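Local coordinates for formylmethanofuran--tetrahydromethanopterin formyltransferase (Methanosarcina barkeri, PDB 1M5S), which catalyses the reversible transfer of a formyl group from formylmethanofuran to tetrahydromethanopterin, as a homotetramer, in methanogenesis from carbon dioxide, at residues A159-G164 and G287-K292; T178-A183 and G199-S204; N221-P226 and I232-I237; P238-A243 and G273-S278. All blocks are in the same frame, centred on the assembly; numbering follows the deposited sequence.

Interaction 1 of 4, residues A159-G164 and G287-K292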
loop_
_atom_site.group_PDB
_atom_site.type_symbol
_atom_site.label_atom_id
_atom_site.label_comp_id
_atom_site.label_asym_id
_atom_site.label_seq_id
_atom_site.Cartn_x
_atom_site.Cartn_y
_atom_site.Cartn_z
ATOM N N ALA A 159 -8.420 -5.008 32.348
ATOM C CA ALA A 159 -8.726 -3.612 32.651
ATOM C C ALA A 159 -7.559 -2.762 32.159
ATOM O O ALA A 159 -6.431 -2.879 32.660
ATOM C CB ALA A 159 -8.917 -3.430 34.163
ATOM N N GLY A 160 -7.802 -2.036 31.073
ATOM C CA GLY A 160 -6.754 -1.246 30.462
ATOM C C GLY A 160 -7.022 0.235 30.576
ATOM O O GLY A 160 -7.793 0.679 31.427
ATOM N N ILE A 161 -6.440 0.993 29.654
ATOM C CA ILE A 161 -6.426 2.445 29.736
ATOM C C ILE A 161 -6.739 3.030 28.366
ATOM O O ILE A 161 -6.108 2.679 27.382
ATOM C CB ILE A 161 -5.038 2.952 30.185
ATOM C CG1 ILE A 161 -4.568 2.192 31.430
ATOM C CG2 ILE A 161 -5.093 4.440 30.466
ATOM C CD1 ILE A 161 -3.117 2.407 31.765
ATOM N N ALA A 162 -7.750 3.885 28.305
ATOM C CA ALA A 162 -8.093 4.584 27.075
ATOM C C ALA A 162 -7.899 6.090 27.253
ATOM O O ALA A 162 -8.112 6.617 28.342
ATOM C CB ALA A 162 -9.529 4.288 26.697
ATOM N N GLY A 163 -7.423 6.765 26.209
ATOM C CA GLY A 163 -7.409 8.217 26.226
ATOM C C GLY A 163 -6.076 8.880 26.522
ATOM O O GLY A 163 -6.031 10.102 26.672
ATOM N N GLY A 164 -4.999 8.102 26.638
ATOM C CA GLY A 164 -3.663 8.688 26.573
ATOM C C GLY A 164 -3.479 9.444 25.259
ATOM O O GLY A 164 -4.075 9.071 24.247
ATOM N N GLY A 287 -10.697 11.524 34.898
ATOM C CA GLY A 287 -10.040 10.248 34.678
ATOM C C GLY A 287 -8.950 9.957 35.685
ATOM O O GLY A 287 -8.220 10.859 36.094
ATOM N N LYS A 288 -8.777 8.678 36.005
ATOM C CA LYS A 288 -7.849 8.245 37.049
ATOM C C LYS A 288 -6.369 8.435 36.690
ATOM O O LYS A 288 -5.540 8.716 37.561
ATOM C CB LYS A 288 -8.106 6.771 37.395
ATOM C CG LYS A 288 -7.195 6.225 38.489
ATOM C CD LYS A 288 -6.732 4.805 38.190
ATOM C CE LYS A 288 -5.436 4.469 38.933
ATOM N NZ LYS A 288 -4.278 5.316 38.498
ATOM N N TYR A 289 -6.051 8.289 35.406
ATOM C CA TYR A 289 -4.662 8.187 34.961
ATOM C C TYR A 289 -4.104 9.524 34.460
ATOM O O TYR A 289 -4.750 10.231 33.683
ATOM C CB TYR A 289 -4.543 7.116 33.867
ATOM C CG TYR A 289 -5.009 5.734 34.292
ATOM C CD1 TYR A 289 -6.300 5.289 33.999
ATOM C CD2 TYR A 289 -4.162 4.874 34.998
ATOM C CE1 TYR A 289 -6.739 4.024 34.401
ATOM C CE2 TYR A 289 -4.587 3.605 35.405
ATOM C CZ TYR A 289 -5.877 3.188 35.103
ATOM O OH TYR A 289 -6.300 1.936 35.497
ATOM N N GLN A 290 -2.947 9.906 34.995
ATOM C CA GLN A 290 -2.277 11.131 34.578
ATOM C C GLN A 290 -0.911 10.817 33.981
ATOM O O GLN A 290 -0.059 10.185 34.624
ATOM C CB GLN A 290 -2.139 12.117 35.753
ATOM C CG GLN A 290 -1.035 11.799 36.775
ATOM C CD GLN A 290 -0.128 12.996 37.070
ATOM O OE1 GLN A 290 -0.554 14.153 37.002
ATOM N NE2 GLN A 290 1.128 12.714 37.418
ATOM N N PHE A 291 -0.764 11.157 32.702
ATOM C CA PHE A 291 0.484 10.949 31.983
ATOM C C PHE A 291 1.113 12.302 31.700
ATOM O O PHE A 291 0.619 13.065 30.866
ATOM C CB PHE A 291 0.217 10.192 30.683
ATOM C CG PHE A 291 -0.390 8.835 30.892
ATOM C CD1 PHE A 291 -1.761 8.638 30.739
ATOM C CD2 PHE A 291 0.408 7.753 31.254
ATOM C CE1 PHE A 291 -2.326 7.383 30.942
ATOM C CE2 PHE A 291 -0.151 6.492 31.459
ATOM C CZ PHE A 291 -1.522 6.310 31.301
ATOM N N LYS A 292 2.068 12.669 32.549
ATOM C CA LYS A 292 2.726 13.959 32.449
ATOM C C LYS A 292 3.801 13.914 31.374
ATOM O O LYS A 292 4.719 13.084 31.422
ATOM C CB LYS A 292 3.335 14.367 33.802
ATOM C CG LYS A 292 2.351 15.073 34.736
ATOM C CD LYS A 292 3.055 15.791 35.878
#
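Tyr-289, backbone-bonded to Ala-15, lays its ring over the side chain of Ile-161, whose own backbone is hydrogen-bonded to Gly-251; these bonds tie each segment to a different neighbouring strand, and what joins the two segments is apolar. Ile-161 CG1 sits above the middle of the ring, 4.1 Å from the Tyr-289 centroid and 12° off the normal, a CH-pi contact. With chi1 at -49° and chi2 extended at 168°, Ile-161 spreads its branches across this one face: CG2 lies 3.8 Å from Tyr-289 CD1, while Ile-161 CD1 comes down 4.1 Å from Tyr-289 CE2 on the other half of the ring. The opposite face is covered by Lys-288 CD, toward the rim, so the ring is sandwiched between aliphatic carbons. Ile-161 CG2 also meets Phe-291, but at the ring edge near its plane, 4.1 Å from CE1; one methyl thus touches one aromatic face and one aromatic edge. A classic beta bulge puts Lys-288 and Tyr-289 together opposite the single residue Ala-15. Strand 12-26 pairs antiparallel with both strand 147-170 and strand 289-292, and Ile-161 and Phe-291 both touch its Ala-15. Glu-254 of helix 254-268 packs on Ile-161, Tyr-289 and Phe-291, and Met-261 on Phe-291.

Interaction 2 of 4, residues T178-A183 and G199-S204; sequences TAAEAA and GGIVAS
Ala-180 CB meets the whole branched end of Ile-201, 3.7 Å from CD1, with Ile-201 CG1 and CG2 only slightly farther off. The Ile-201 CD1 methyl reaches a little further, to 3.9 Å from the backbone N of Glu-181, so it rests on the helix backbone as well as on the alanine methyl. Ile-201 CG1 stands anti to the carbonyl carbon (chi1 -59°), and the extended chi2 of 163° carries CD1 onward to the helix. Being small, Ala-180 lets the loop come close, its CA 6.7 Å from the CA of Ile-201. Leu-177 and Val-184, about one turn before and one turn after Ala-180 on helix 173-187, also touch Ile-201, whose side chain therefore packs along a single line of the helix surface. This helix belongs to the proximal lobe of the formyltransferase, and it packs on strand 147-170, where Ile-168 touches Ala-180. Gly-199 and Gly-200, both at positive phi, turn the chain just ahead of Ile-201. Beyond it, Val-202 is backbone-bonded to Glu-246, while Tyr-245 of the same strand, 243-251, packs on Ile-201. Trp-32 of the second subunit lies against both Ile-201 and Glu-181, and Thr-29 of the third subunit also packs on Glu-181.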
loop_
_atom_site.group_PDB
_atom_site.type_symbol
_atom_site.label_atom_id
_atom_site.label_comp_id
_atom_site.label_asym_id
_atom_site.label_seq_id
_atom_site.Cartn_x
_atom_site.Cartn_y
_atom_site.Cartn_z
ATOM N N THR A 178 1.701 15.317 8.957
ATOM C CA THR A 178 2.860 14.470 8.672
ATOM C C THR A 178 3.525 14.043 9.976
ATOM O O THR A 178 3.932 12.889 10.128
ATOM C CB THR A 178 3.879 15.208 7.790
ATOM O OG1 THR A 178 3.248 15.563 6.554
ATOM C CG2 THR A 178 5.089 14.327 7.502
ATOM N N ALA A 179 3.535 14.960 10.941
ATOM C CA ALA A 179 4.048 14.681 12.275
ATOM C C ALA A 179 3.199 13.612 12.971
ATOM O O ALA A 179 3.739 12.647 13.514
ATOM C CB ALA A 179 4.083 15.971 13.097
ATOM N N ALA A 180 1.882 13.711 12.809
ATOM C CA ALA A 180 0.947 12.729 13.350
ATOM C C ALA A 180 1.136 11.379 12.671
ATOM O O ALA A 180 1.202 10.339 13.331
ATOM C CB ALA A 180 -0.482 13.211 13.164
ATOM N N GLU A 181 1.308 11.411 11.355
ATOM C CA GLU A 181 1.514 10.191 10.576
ATOM C C GLU A 181 2.768 9.452 11.038
ATOM O O GLU A 181 2.726 8.238 11.261
ATOM C CB GLU A 181 1.624 10.535 9.087
ATOM C CG GLU A 181 1.866 9.345 8.183
ATOM C CD GLU A 181 2.009 9.728 6.726
ATOM O OE1 GLU A 181 1.603 10.853 6.348
ATOM O OE2 GLU A 181 2.500 8.882 5.947
ATOM N N ALA A 182 3.863 10.192 11.217
ATOM C CA ALA A 182 5.122 9.619 11.695
ATOM C C ALA A 182 4.957 9.040 13.098
ATOM O O ALA A 182 5.432 7.937 13.374
ATOM C CB ALA A 182 6.214 10.670 11.697
ATOM N N ALA A 183 4.242 9.762 13.963
ATOM C CA ALA A 183 3.959 9.282 15.320
ATOM C C ALA A 183 3.125 7.994 15.331
ATOM O O ALA A 183 3.452 7.039 16.043
ATOM C CB ALA A 183 3.260 10.373 16.125
ATOM N N GLY A 199 -6.859 6.448 10.825
ATOM C CA GLY A 199 -5.431 6.531 10.558
ATOM C C GLY A 199 -4.626 6.739 11.827
ATOM O O GLY A 199 -3.443 7.077 11.768
ATOM N N GLY A 200 -5.271 6.532 12.972
ATOM C CA GLY A 200 -4.637 6.757 14.257
ATOM C C GLY A 200 -4.709 8.200 14.721
ATOM O O GLY A 200 -4.145 8.551 15.761
ATOM N N ILE A 201 -5.415 9.037 13.964
ATOM C CA ILE A 201 -5.285 10.488 14.100
ATOM C C ILE A 201 -6.620 11.213 14.321
ATOM O O ILE A 201 -7.570 11.047 13.552
ATOM C CB ILE A 201 -4.557 11.097 12.862
ATOM C CG1 ILE A 201 -3.165 10.472 12.712
ATOM C CG2 ILE A 201 -4.425 12.609 13.015
ATOM C CD1 ILE A 201 -2.537 10.672 11.345
ATOM N N VAL A 202 -6.665 12.033 15.368
ATOM C CA VAL A 202 -7.839 12.842 15.686
ATOM C C VAL A 202 -7.744 14.186 14.976
ATOM O O VAL A 202 -6.880 14.994 15.290
ATOM C CB VAL A 202 -7.938 13.095 17.211
ATOM C CG1 VAL A 202 -9.249 13.789 17.558
ATOM C CG2 VAL A 202 -7.801 11.788 17.966
ATOM N N ALA A 203 -8.633 14.429 14.024
ATOM C CA ALA A 203 -8.675 15.715 13.343
ATOM C C ALA A 203 -9.581 16.710 14.073
ATOM O O ALA A 203 -9.448 17.921 13.905
ATOM C CB ALA A 203 -9.159 15.528 11.924
ATOM N N SER A 204 -10.477 16.193 14.905
ATOM C CA SER A 204 -11.545 17.001 15.483
ATOM C C SER A 204 -11.210 17.580 16.858
ATOM O O SER A 204 -11.172 18.802 17.027
ATOM C CB SER A 204 -12.845 16.186 15.553
ATOM O OG SER A 204 -12.649 14.942 16.205
#

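Interaction 3 of 4, residues N221-P226 and I232-I237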
loop_
_atom_site.group_PDB
_atom_site.type_symbol
_atom_site.label_atom_id
_atom_site.label_comp_id
_atom_site.label_asym_id
_atom_site.label_seq_id
_atom_site.Cartn_x
_atom_site.Cartn_y
_atom_site.Cartn_z
ATOM N N ASN A 221 -13.818 21.804 20.914
ATOM C CA ASN A 221 -13.173 22.794 21.768
ATOM C C ASN A 221 -12.645 23.969 20.930
ATOM O O ASN A 221 -11.567 23.895 20.337
ATOM C CB ASN A 221 -12.033 22.132 22.536
ATOM C CG ASN A 221 -11.458 23.022 23.614
ATOM O OD1 ASN A 221 -10.837 22.538 24.559
ATOM N ND2 ASN A 221 -11.613 24.329 23.452
ATOM N N GLU A 222 -13.390 25.072 20.932
ATOM C CA GLU A 222 -13.079 26.229 20.091
ATOM C C GLU A 222 -11.723 26.866 20.416
ATOM O O GLU A 222 -11.208 27.664 19.633
ATOM C CB GLU A 222 -14.193 27.282 20.207
ATOM C CG GLU A 222 -14.318 27.945 21.587
ATOM C CD GLU A 222 -14.971 27.051 22.631
ATOM O OE1 GLU A 222 -15.730 26.135 22.247
ATOM O OE2 GLU A 222 -14.729 27.268 23.840
ATOM N N ARG A 223 -11.142 26.489 21.554
ATOM C CA ARG A 223 -9.859 27.036 21.990
ATOM C C ARG A 223 -8.687 26.439 21.224
ATOM O O ARG A 223 -7.566 26.935 21.327
ATOM C CB ARG A 223 -9.641 26.793 23.486
ATOM C CG ARG A 223 -10.698 27.402 24.393
ATOM C CD ARG A 223 -10.363 27.154 25.859
ATOM N NE ARG A 223 -9.483 28.189 26.402
ATOM C CZ ARG A 223 -8.407 27.956 27.151
ATOM N NH1 ARG A 223 -7.690 28.974 27.610
ATOM N NH2 ARG A 223 -8.032 26.710 27.423
ATOM N N PHE A 224 -8.928 25.320 20.541
ATOM C CA PHE A 224 -7.895 24.667 19.735
ATOM C C PHE A 224 -8.274 24.604 18.262
ATOM O O PHE A 224 -7.740 23.787 17.518
ATOM C CB PHE A 224 -7.627 23.250 20.247
ATOM C CG PHE A 224 -6.986 23.202 21.599
ATOM C CD1 PHE A 224 -7.760 23.047 22.743
ATOM C CD2 PHE A 224 -5.606 23.243 21.726
ATOM C CE1 PHE A 224 -7.167 22.928 23.993
ATOM C CE2 PHE A 224 -5.000 23.124 22.970
ATOM C CZ PHE A 224 -5.784 22.966 24.106
ATOM N N CYS A 225 -9.199 25.468 17.855
ATOM C CA CYS A 225 -9.604 25.576 16.456
ATOM C C CYS A 225 -8.914 26.758 15.769
ATOM O O CYS A 225 -9.310 27.910 15.957
ATOM C CB CYS A 225 -11.125 25.737 16.356
ATOM S SG CYS A 225 -12.060 24.342 17.006
ATOM N N PRO A 226 -7.892 26.482 14.935
ATOM C CA PRO A 226 -7.056 27.529 14.338
ATOM C C PRO A 226 -7.802 28.464 13.388
ATOM O O PRO A 226 -7.522 29.662 13.348
ATOM C CB PRO A 226 -5.956 26.738 13.617
ATOM C CG PRO A 226 -5.896 25.454 14.349
ATOM C CD PRO A 226 -7.332 25.148 14.662
ATOM N N ILE A 232 -11.789 33.939 18.976
ATOM C CA ILE A 232 -11.845 33.256 20.265
ATOM C C ILE A 232 -10.726 33.797 21.169
ATOM O O ILE A 232 -9.550 33.531 20.929
ATOM C CB ILE A 232 -11.723 31.703 20.081
ATOM C CG1 ILE A 232 -13.108 31.084 19.884
ATOM C CG2 ILE A 232 -11.097 31.049 21.310
ATOM C CD1 ILE A 232 -13.777 31.446 18.591
ATOM N N GLU A 233 -11.089 34.631 22.143
ATOM C CA GLU A 233 -10.081 35.376 22.883
ATOM C C GLU A 233 -9.368 34.562 23.951
ATOM O O GLU A 233 -8.336 35.001 24.469
ATOM C CB GLU A 233 -10.664 36.660 23.491
ATOM C CG GLU A 233 -9.691 37.845 23.411
ATOM C CD GLU A 233 -9.779 38.769 24.600
ATOM O OE1 GLU A 233 -9.081 38.515 25.607
ATOM O OE2 GLU A 233 -10.535 39.761 24.519
ATOM N N ASN A 234 -9.816 33.328 24.168
ATOM C CA ASN A 234 -9.110 32.455 25.115
ATOM C C ASN A 234 -8.522 31.280 24.338
ATOM O O ASN A 234 -8.418 30.160 24.856
ATOM C CB ASN A 234 -10.058 31.976 26.214
ATOM C CG ASN A 234 -11.237 31.171 25.680
ATOM O OD1 ASN A 234 -11.543 30.106 26.212
ATOM N ND2 ASN A 234 -11.928 31.623 24.652
ATOM N N THR A 235 -8.103 31.584 23.112
ATOM C CA THR A 235 -7.557 30.603 22.188
ATOM C C THR A 235 -6.201 30.096 22.663
ATOM O O THR A 235 -5.429 30.828 23.282
ATOM C CB THR A 235 -7.426 31.201 20.763
ATOM O OG1 THR A 235 -6.919 30.207 19.863
ATOM C CG2 THR A 235 -6.516 32.429 20.763
ATOM N N GLU A 236 -5.986 28.797 22.483
ATOM C CA GLU A 236 -4.718 28.157 22.802
ATOM C C GLU A 236 -3.799 28.090 21.587
ATOM O O GLU A 236 -2.709 27.524 21.665
ATOM C CB GLU A 236 -4.975 26.743 23.312
ATOM C CG GLU A 236 -5.554 26.683 24.710
ATOM C CD GLU A 236 -4.489 26.847 25.772
ATOM O OE1 GLU A 236 -3.535 26.038 25.792
ATOM O OE2 GLU A 236 -4.576 27.815 26.556
ATOM N N ILE A 237 -4.261 28.649 20.469
ATOM C CA ILE A 237 -3.575 28.565 19.176
ATOM C C ILE A 237 -2.766 29.840 18.936
ATOM O O ILE A 237 -3.342 30.920 18.794
ATOM C CB ILE A 237 -4.604 28.390 18.002
ATOM C CG1 ILE A 237 -5.489 27.166 18.247
ATOM C CG2 ILE A 237 -3.888 28.244 16.669
ATOM C CD1 ILE A 237 -4.722 25.906 18.597
HETATM O O HOH W 1 -9.114 29.076 18.684
#
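A bend at chi3 (87°) turns the guanidinium of Arg-223 toward Asn-234, whose side chain, with CG between its backbone N and carbonyl carbon (chi1 61°), curls back to meet it. Arg-223 NE is thereby shared by two acceptors of one residue, 2.7 Å from Asn-234 O and 2.8 Å from Asn-234 OD1, both weak bonds because the N-H is bent away from each. Glu-236 folds over one face of the same guanidinium, its CG above the rim. Its OE2 lies 3.5 Å from Arg-223 NH1 but well out of the guanidinium plane, a salt bridge of charge alone. The backbone link is much straighter: Glu-236 N donates to Arg-223 O at 2.7 Å and 161°, in the carbonyl plane. Glu-236 CB covers one face of Phe-224, 4.0 Å from the ring centroid, in a CH-pi contact. Ile-237 CD1 packs 3.6 Å from Phe-224 CA. In an ST turn, Thr-235 OG1 accepts from Ile-237 N; it also donates to a water, 2.7 Å away, that itself donates to Glu-222 O and Cys-225 O, tying the two loop segments together. The carboxylate of Glu-222 turns to Lys-207 in a salt bridge, while its CG rests 3.8 Å from Ile-232 CG1. These loops, between strands 193-194 and 243-251, lie against strand 147-170: Phe-224 meets Phe-167 edge-to-face, Phe-169 touches both Phe-224 and Ile-237, and Met-145 of the second subunit packs on Phe-224 and Pro-226.

Interaction 4 of 4, residues P238-A243 and G273-S278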
loop_
_atom_site.group_PDB
_atom_site.type_symbol
_atom_site.label_atom_id
_atom_site.label_comp_id
_atom_site.label_asym_id
_atom_site.label_seq_id
_atom_site.Cartn_x
_atom_site.Cartn_y
_atom_site.Cartn_z
ATOM N N PRO A 238 -1.423 29.726 18.883
ATOM C CA PRO A 238 -0.531 30.840 18.531
ATOM C C PRO A 238 -0.788 31.344 17.125
ATOM O O PRO A 238 -1.391 30.644 16.307
ATOM C CB PRO A 238 0.863 30.235 18.650
ATOM C CG PRO A 238 0.695 29.092 19.566
ATOM C CD PRO A 238 -0.654 28.529 19.257
ATOM N N ALA A 239 -0.301 32.545 16.830
ATOM C CA ALA A 239 -0.513 33.142 15.517
ATOM C C ALA A 239 0.201 32.351 14.417
ATOM O O ALA A 239 -0.275 32.288 13.279
ATOM C CB ALA A 239 -0.039 34.593 15.517
ATOM N N ASP A 240 1.315 31.713 14.770
ATOM C CA ASP A 240 2.109 30.980 13.787
ATOM C C ASP A 240 1.728 29.504 13.649
ATOM O O ASP A 240 2.366 28.770 12.894
ATOM C CB ASP A 240 3.611 31.120 14.089
ATOM C CG ASP A 240 4.018 30.489 15.417
ATOM O OD1 ASP A 240 3.154 30.266 16.293
ATOM O OD2 ASP A 240 5.230 30.247 15.600
ATOM N N VAL A 241 0.657 29.099 14.332
ATOM C CA VAL A 241 0.089 27.758 14.180
ATOM C C VAL A 241 -1.206 27.799 13.368
ATOM O O VAL A 241 -2.107 28.583 13.671
ATOM C CB VAL A 241 -0.209 27.118 15.551
ATOM C CG1 VAL A 241 -1.072 25.874 15.382
ATOM C CG2 VAL A 241 1.086 26.775 16.254
ATOM N N ASN A 242 -1.312 26.927 12.364
ATOM C CA ASN A 242 -2.521 26.858 11.545
ATOM C C ASN A 242 -3.281 25.545 11.634
ATOM O O ASN A 242 -4.365 25.423 11.067
ATOM C CB ASN A 242 -2.195 27.150 10.084
ATOM C CG ASN A 242 -2.036 28.618 9.819
ATOM O OD1 ASN A 242 -3.008 29.313 9.540
ATOM N ND2 ASN A 242 -0.818 29.120 9.984
ATOM N N ALA A 243 -2.747 24.583 12.383
ATOM C CA ALA A 243 -3.395 23.284 12.507
ATOM C C ALA A 243 -2.908 22.511 13.722
ATOM O O ALA A 243 -1.738 22.597 14.106
ATOM C CB ALA A 243 -3.171 22.461 11.234
ATOM N N GLY A 273 8.654 22.528 11.175
ATOM C CA GLY A 273 7.485 23.388 11.201
ATOM C C GLY A 273 6.588 23.104 12.389
ATOM O O GLY A 273 5.651 23.857 12.656
ATOM N N VAL A 274 6.811 21.964 13.039
ATOM C CA VAL A 274 6.089 21.639 14.264
ATOM C C VAL A 274 6.490 22.661 15.321
ATOM O O VAL A 274 7.665 22.997 15.442
ATOM C CB VAL A 274 6.428 20.220 14.753
ATOM C CG1 VAL A 274 5.814 19.977 16.125
ATOM C CG2 VAL A 274 5.918 19.191 13.751
ATOM N N LYS A 275 5.492 23.255 15.970
ATOM C CA LYS A 275 5.705 24.390 16.870
ATOM C C LYS A 275 5.651 24.009 18.346
ATOM O O LYS A 275 6.386 24.562 19.161
ATOM C CB LYS A 275 4.676 25.486 16.589
ATOM C CG LYS A 275 4.802 26.109 15.207
ATOM C CD LYS A 275 6.220 26.599 14.966
ATOM C CE LYS A 275 6.372 27.177 13.578
ATOM N NZ LYS A 275 7.768 27.616 13.344
ATOM N N LYS A 276 4.789 23.057 18.681
ATOM C CA LYS A 276 4.565 22.689 20.073
ATOM C C LYS A 276 3.929 21.310 20.192
ATOM O O LYS A 276 3.145 20.898 19.333
ATOM C CB LYS A 276 3.662 23.727 20.747
ATOM C CG LYS A 276 3.630 23.627 22.268
ATOM C CD LYS A 276 2.282 24.030 22.831
ATOM C CE LYS A 276 2.202 25.511 23.080
ATOM N NZ LYS A 276 0.948 25.856 23.800
ATOM N N ILE A 277 4.320 20.584 21.235
ATOM C CA ILE A 277 3.615 19.381 21.662
ATOM C C ILE A 277 2.842 19.707 22.934
ATOM O O ILE A 277 3.404 20.239 23.894
ATOM C CB ILE A 277 4.593 18.216 21.986
ATOM C CG1 ILE A 277 5.403 17.827 20.740
ATOM C CG2 ILE A 277 3.820 17.035 22.577
ATOM C CD1 ILE A 277 4.574 17.299 19.584
ATOM N N SER A 278 1.561 19.366 22.946
ATOM C CA SER A 278 0.767 19.452 24.161
ATOM C C SER A 278 0.039 18.131 24.415
ATOM O O SER A 278 0.482 17.081 23.948
ATOM C CB SER A 278 -0.234 20.602 24.058
ATOM O OG SER A 278 -0.791 20.894 25.326
#
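Val-241, the last residue of a type I beta turn that starts at Pro-238, packs against Lys-275 near the start of strand 274-278. The turn is closed by Val-241 N to Pro-238 O at 3.2 Å and runs into a classic beta bulge, in which Asn-242 and Ala-243 share Gly-170 of strand 147-170 as their partner. Apolar packing joins the two segments first: Val-241 CG2 lies 3.8 Å from Lys-275 CB and 3.9 Å from CG, the two side chains running antiparallel past one another. Phe-169 is backbone-bonded to Lys-275, so strand 147-170 is backbone-bonded to both segments, while Phe-169 also packs on Val-241. Among the polar groups, the carbonyls are held from outside the contact, for Lys-229 NZ donates to the backbone oxygens of Pro-238, Ala-239 and Val-241. Charge plays a looser part, and any attraction between Asp-240 and Lys-275 is probably slight. Lys-275 bends at chi2 (-53°) and then runs straight, which takes its aliphatic chain slantwise past the carboxylate of Asp-240. Lys-275 CD and CE both come within 3.8 Å of Asp-240 OD2, whereas Lys-275 NZ stops 4.3 Å from Asp-240 OD2, beyond salt-bridge distance.

In the fold
Along the chain, interactions 2, 3 and 4 follow in series, all nested inside the long loop closed by interaction 1, and all within the proximal lobe. Strand 147-170 runs through the group: one segment of interaction 1 lies on it, and residues of the other three pack against it. Interaction 1 stands apart, its centre about 19 Å from that of interaction 2 and about 25 Å from those of 3 and 4. Interactions 3 and 4, with centres about 12 Å apart, meet where Pro-226 packs on Asn-242 and Ala-243; 4 joins 2 through Val-274 on Ala-179. Interactions 2, 3 and 4 also touch the second subunit, so this part of the lobe lies at a subunit interface of the tetramer, interaction 4 only marginally.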